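Thermoresistant glucokinase (PDB 4EUN) probably phosphorylates a sugar acid, most likely gluconate, at the expense of ATP, as a P-loop kinase of the gluconokinase family. Local coordinates at residues V33-S38 with T114-L119. Sequence-based numbering, arbitrary orientation. Where two conformers were deposited one is given.
Sequences VVMGVS and TYRDVL
Val33 and Leu119 mark the nearest approach of the two backbones, 9.2 Å between their CA atoms, where the central strand 31-35 of the parallel sheet of a P-loop kinase fold is covered on one face by helix 113-119. The separation leaves the contact entirely to side chains, and no hydrogen bond crosses it. Val33 and Met35, two residues apart on the strand, both direct their CB atoms at the helix, and Arg116 and Leu119, one turn apart, answer them. At one end the meeting is purely apolar and rather loose: CG2 of Val33 lies 4.3 Å from CD1 of Leu119, whose other neighbours include Leu90 of helix 80-99. Beyond this strand the chain enters the probable Walker A loop, where the carbonyl of Gly36 accepts a hydrogen bond from NZ of Lys42. At the other end the Met35 and Arg116 chains cross at about a right angle. In one of its two conformers, with CG of Met35 anti to the backbone N (chi1 155°), the thioether extends from the strand before bending at chi3, which brings its methyl CE 3.7 Å from NH1 and 4.0 Å from CD of Arg116. The arginine is buried, but its guanidinium is well supplied with partners: NE forms a salt bridge with Glu169, and NH1 donates to the carbonyl of Glu163, which should hold the group in place. Against this guanidinium, SD of Met35 in the same conformer rests obliquely, 3.6 Å from NH1 of Arg116.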
loop_
_atom_site.group_PDB
_atom_site.type_symbol
_atom_site.label_atom_id
_atom_site.label_comp_id
_atom_site.label_asym_id
_atom_site.label_seq_id
_atom_site.Cartn_x
_atom_site.Cartn_y
_atom_site.Cartn_z
ATOM N N VAL A 33 0.384 -1.838 13.013
ATOM C CA VAL A 33 -0.587 -0.938 12.407
ATOM C C VAL A 33 -0.091 0.487 12.576
ATOM O O VAL A 33 0.177 0.913 13.698
ATOM C CB VAL A 33 -1.993 -1.080 13.055
ATOM C CG1 VAL A 33 -2.939 -0.005 12.523
ATOM C CG2 VAL A 33 -2.558 -2.473 12.774
ATOM N N VAL A 34 0.044 1.207 11.461
ATOM C CA VAL A 34 0.382 2.626 11.506
ATOM C C VAL A 34 -0.936 3.353 11.406
ATOM O O VAL A 34 -1.619 3.277 10.396
ATOM C CB VAL A 34 1.292 3.056 10.339
ATOM C CG1 VAL A 34 1.713 4.519 10.517
ATOM C CG2 VAL A 34 2.532 2.140 10.269
ATOM N N MET A 35 -1.267 4.095 12.453
ATOM C CA MET A 35 -2.568 4.719 12.561
ATOM C C MET A 35 -2.381 6.230 12.560
ATOM O O MET A 35 -1.493 6.745 13.212
ATOM C CB MET A 35 -3.241 4.235 13.849
ATOM C CG MET A 35 -4.274 5.166 14.417
ATOM S SD MET A 35 -5.005 4.511 15.932
ATOM C CE MET A 35 -3.664 4.639 17.120
ATOM N N GLY A 36 -3.202 6.941 11.793
ATOM C CA GLY A 36 -3.154 8.395 11.783
ATOM C C GLY A 36 -4.098 8.900 10.722
ATOM O O GLY A 36 -4.495 8.148 9.844
ATOM N N VAL A 37 -4.458 10.171 10.783
ATOM C CA VAL A 37 -5.386 10.695 9.786
ATOM C C VAL A 37 -4.743 10.773 8.401
ATOM O O VAL A 37 -3.530 10.635 8.265
ATOM C CB VAL A 37 -5.949 12.074 10.188
ATOM C CG1 VAL A 37 -6.570 11.998 11.576
ATOM C CG2 VAL A 37 -4.861 13.142 10.145
ATOM N N SER A 38 -5.566 10.976 7.376
ATOM C CA SER A 38 -5.065 11.181 6.021
ATOM C C SER A 38 -4.134 12.386 5.953
ATOM O O SER A 38 -4.443 13.456 6.496
ATOM C CB SER A 38 -6.230 11.398 5.053
ATOM O OG SER A 38 -7.023 10.233 4.939
ATOM N N THR A 114 -12.044 0.816 20.740
ATOM C CA THR A 114 -12.848 -0.360 20.375
ATOM C C THR A 114 -12.486 -0.932 19.000
ATOM O O THR A 114 -12.607 -2.140 18.786
ATOM C CB THR A 114 -14.353 -0.061 20.387
ATOM O OG1 THR A 114 -14.620 1.058 19.534
ATOM C CG2 THR A 114 -14.836 0.245 21.797
ATOM N N TYR A 115 -12.082 -0.071 18.061
ATOM C CA TYR A 115 -11.663 -0.546 16.740
ATOM C C TYR A 115 -10.375 -1.344 16.868
ATOM O O TYR A 115 -10.207 -2.379 16.212
ATOM C CB TYR A 115 -11.404 0.609 15.765
ATOM C CG TYR A 115 -12.584 1.502 15.456
ATOM C CD1 TYR A 115 -13.858 1.234 15.953
ATOM C CD2 TYR A 115 -12.418 2.626 14.660
ATOM C CE1 TYR A 115 -14.927 2.076 15.665
ATOM C CE2 TYR A 115 -13.475 3.469 14.377
ATOM C CZ TYR A 115 -14.726 3.186 14.875
ATOM O OH TYR A 115 -15.790 4.032 14.580
ATOM N N ARG A 116 -9.448 -0.835 17.673
ATOM C CA ARG A 116 -8.191 -1.540 17.897
ATOM C C ARG A 116 -8.432 -2.878 18.587
ATOM O O ARG A 116 -7.719 -3.839 18.313
ATOM C CB ARG A 116 -7.188 -0.657 18.657
ATOM C CG ARG A 116 -6.879 0.637 17.897
ATOM C CD ARG A 116 -5.729 1.440 18.495
ATOM N NE ARG A 116 -6.008 1.989 19.832
ATOM C CZ ARG A 116 -6.458 3.215 20.074
ATOM N NH1 ARG A 116 -6.744 4.043 19.080
ATOM N NH2 ARG A 116 -6.639 3.608 21.325
ATOM N N ASP A 117 -9.435 -2.944 19.465
ATOM C CA ASP A 117 -9.819 -4.224 20.079
ATOM C C ASP A 117 -10.188 -5.265 19.017
ATOM O O ASP A 117 -9.783 -6.434 19.100
ATOM C CB ASP A 117 -11.004 -4.045 21.039
ATOM C CG ASP A 117 -10.645 -3.271 22.298
ATOM O OD1 ASP A 117 -9.452 -3.197 22.655
ATOM O OD2 ASP A 117 -11.575 -2.746 22.954
ATOM N N VAL A 118 -10.943 -4.845 18.003
ATOM C CA VAL A 118 -11.332 -5.751 16.923
ATOM C C VAL A 118 -10.116 -6.226 16.117
ATOM O O VAL A 118 -9.993 -7.412 15.809
ATOM C CB VAL A 118 -12.366 -5.104 15.976
ATOM C CG1 VAL A 118 -12.677 -6.022 14.806
ATOM C CG2 VAL A 118 -13.637 -4.763 16.739
ATOM N N LEU A 119 -9.203 -5.310 15.792
ATOM C CA LEU A 119 -7.964 -5.695 15.106
ATOM C C LEU A 119 -7.208 -6.752 15.913
ATOM O O LEU A 119 -6.668 -7.707 15.348
ATOM C CB LEU A 119 -7.071 -4.469 14.876
ATOM C CG LEU A 119 -7.644 -3.404 13.935
ATOM C CD1 LEU A 119 -6.686 -2.233 13.761
ATOM C CD2 LEU A 119 -7.951 -4.011 12.578
#